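Local coordinates for protein similar to sp|P32453 Saccharomyces cerevisiae YNL315c ATP11 (Candida glabrata CBS 138, PDB 2P4F) that probably acts as a mitochondrial chaperone of the ATP11 family that binds unfolded protein, as its relatives do in assembly of the F1 ATP synthase, at residues T101-Y105 with L106-K110. Numbering follows the deposited sequence.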
loop_
_atom_site.group_PDB
_atom_site.type_symbol
_atom_site.label_atom_id
_atom_site.label_comp_id
_atom_site.label_asym_id
_atom_site.label_seq_id
_atom_site.Cartn_x
_atom_site.Cartn_y
_atom_site.Cartn_z
ATOM N N THR A 101 -16.085 0.366 -3.219
ATOM C CA THR A 101 -15.697 -1.012 -3.001
ATOM C C THR A 101 -15.557 -1.770 -4.313
ATOM O O THR A 101 -15.808 -1.162 -5.375
ATOM C CB THR A 101 -16.715 -1.754 -2.100
ATOM O OG1 THR A 101 -17.935 -1.938 -2.821
ATOM C CG2 THR A 101 -16.993 -0.955 -0.840
ATOM N N LEU A 102 -15.153 -3.037 -4.219
ATOM C CA LEU A 102 -14.911 -3.756 -5.466
ATOM C C LEU A 102 -16.142 -3.749 -6.358
ATOM O O LEU A 102 -15.982 -3.593 -7.592
ATOM C CB LEU A 102 -14.441 -5.184 -5.148
ATOM C CG LEU A 102 -14.106 -6.008 -6.405
ATOM C CD1 LEU A 102 -13.053 -5.316 -7.304
ATOM C CD2 LEU A 102 -13.594 -7.367 -5.988
ATOM N N ASP A 103 -17.327 -3.901 -5.727
ATOM C CA ASP A 103 -18.562 -3.965 -6.545
ATOM C C ASP A 103 -18.803 -2.716 -7.380
ATOM O O ASP A 103 -19.501 -2.724 -8.408
ATOM C CB ASP A 103 -19.734 -4.200 -5.602
ATOM C CG ASP A 103 -21.014 -4.601 -6.316
ATOM O OD1 ASP A 103 -21.077 -5.644 -7.004
ATOM O OD2 ASP A 103 -21.985 -3.832 -6.140
ATOM N N ASP A 104 -18.272 -1.561 -6.938
ATOM C CA ASP A 104 -18.386 -0.334 -7.722
ATOM C C ASP A 104 -17.531 -0.343 -8.980
ATOM O O ASP A 104 -17.730 0.463 -9.891
ATOM C CB ASP A 104 -17.964 0.853 -6.844
ATOM C CG ASP A 104 -18.912 1.062 -5.670
ATOM O OD1 ASP A 104 -20.157 1.047 -5.913
ATOM O OD2 ASP A 104 -18.453 1.234 -4.515
ATOM N N TYR A 105 -16.553 -1.237 -9.074
ATOM C CA TYR A 105 -15.693 -1.320 -10.240
ATOM C C TYR A 105 -16.012 -2.542 -11.094
ATOM O O TYR A 105 -16.023 -2.444 -12.326
ATOM C CB TYR A 105 -14.232 -1.434 -9.793
ATOM C CG TYR A 105 -13.723 -0.296 -8.935
ATOM C CD1 TYR A 105 -13.788 1.019 -9.365
ATOM C CD2 TYR A 105 -13.116 -0.555 -7.714
ATOM C CE1 TYR A 105 -13.306 2.088 -8.585
ATOM C CE2 TYR A 105 -12.629 0.481 -6.929
ATOM C CZ TYR A 105 -12.720 1.778 -7.348
ATOM O OH TYR A 105 -12.219 2.812 -6.570
ATOM N N LEU A 106 -16.238 -3.682 -10.438
ATOM C CA LEU A 106 -16.583 -4.940 -11.114
ATOM C C LEU A 106 -17.756 -5.551 -10.337
ATOM O O LEU A 106 -17.537 -5.813 -9.130
ATOM C CB LEU A 106 -15.486 -6.001 -11.147
ATOM C CG LEU A 106 -14.164 -5.649 -11.797
ATOM C CD1 LEU A 106 -13.153 -6.779 -11.585
ATOM C CD2 LEU A 106 -14.353 -5.369 -13.285
ATOM N N LYS A 107 -18.897 -5.786 -10.915
ATOM C CA LYS A 107 -20.033 -6.273 -10.138
ATOM C C LYS A 107 -19.775 -7.688 -9.647
ATOM O O LYS A 107 -19.521 -8.653 -10.392
ATOM C CB LYS A 107 -21.316 -6.256 -10.971
ATOM C CG LYS A 107 -21.772 -4.835 -11.330
ATOM C CD LYS A 107 -22.037 -3.996 -10.094
ATOM C CE LYS A 107 -22.120 -2.512 -10.342
ATOM N NZ LYS A 107 -20.859 -1.725 -10.250
ATOM N N LEU A 108 -19.861 -7.822 -8.333
ATOM C CA LEU A 108 -19.514 -9.126 -7.769
ATOM C C LEU A 108 -20.439 -10.220 -8.264
ATOM O O LEU A 108 -19.973 -11.338 -8.482
ATOM C CB LEU A 108 -19.572 -9.141 -6.240
ATOM C CG LEU A 108 -18.733 -8.053 -5.569
ATOM C CD1 LEU A 108 -18.872 -8.112 -4.059
ATOM C CD2 LEU A 108 -17.292 -8.236 -6.017
ATOM N N ASP A 109 -21.716 -9.889 -8.411
ATOM C CA ASP A 109 -22.697 -10.931 -8.746
ATOM C C ASP A 109 -22.487 -11.299 -10.205
ATOM O O ASP A 109 -22.907 -12.343 -10.673
ATOM C CB ASP A 109 -24.141 -10.555 -8.464
ATOM C CG ASP A 109 -24.756 -9.299 -9.011
ATOM O OD1 ASP A 109 -24.018 -8.341 -9.358
ATOM O OD2 ASP A 109 -26.004 -9.159 -9.129
ATOM N N LYS A 110 -21.785 -10.434 -10.928
ATOM C CA LYS A 110 -21.469 -10.785 -12.314
ATOM C C LYS A 110 -20.183 -11.605 -12.409
ATOM O O LYS A 110 -20.092 -12.452 -13.282
ATOM C CB LYS A 110 -21.379 -9.524 -13.174
ATOM C CG LYS A 110 -22.553 -8.571 -13.050
ATOM C CD LYS A 110 -23.720 -8.902 -13.967
ATOM C CE LYS A 110 -24.144 -7.712 -14.806
ATOM N NZ LYS A 110 -24.985 -8.067 -15.994
HETATM O O HOH W 1 -19.648 -0.825 -12.242
#
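Asp-103 reaches forward along the chain and takes the backbone N-H of Leu-108 on its carboxylate. The Asp-103 OD1 to Leu-108 N distance is 2.8 Å, and the N-H approaches OD1 nearly end-on to the C-O bond. CG of Asp-103 lies anti to its own backbone N (chi1 -167°), which turns the carboxylate toward the backbone of Leu-108. The side chain of Lys-107 crosses that of Asp-103 at about a right angle. Its chain bends at chi2 and chi4, so that Lys-107 CD passes 3.6 Å from Asp-103 OD1 while the ammonium group goes past the carboxylate. Lys-107 NZ instead meets Asp-103 O at 2.5 Å. A water lies equally close to NZ and donates to Asp-104 O in a long bond. Both contacts of NZ are unusually short, and their exact geometry is doubtful.

On the inner side, CD2 of Leu-102 touches CD2 of Leu-108 at 3.8 Å, the two side chains meeting at a slant. Leu-102 also packs on Trp-123 of helix 116-126 and on Leu-231 of strand 229-236. Leu-102 O accepts from Leu-106 N at 2.9 Å, an almost straight bond, and also from Tyr-105 N. Tyr-105 directs its hydroxyl away, to Gln-218.

The contact thus joins two short helical turns at the surface, with an apolar side against the fold and a polar side. Lys-107 NZ stays 4.8 Å from Asp-103 OD2, too far for a salt bridge, though the opposite charges probably still attract. Asp-103 OD1 satisfies the N-H of Leu-108 where the chain turns into the helical residues that follow. The bend appears to bring the ammonium group to the carbonyl of Asp-103, and through a water to that of Asp-104.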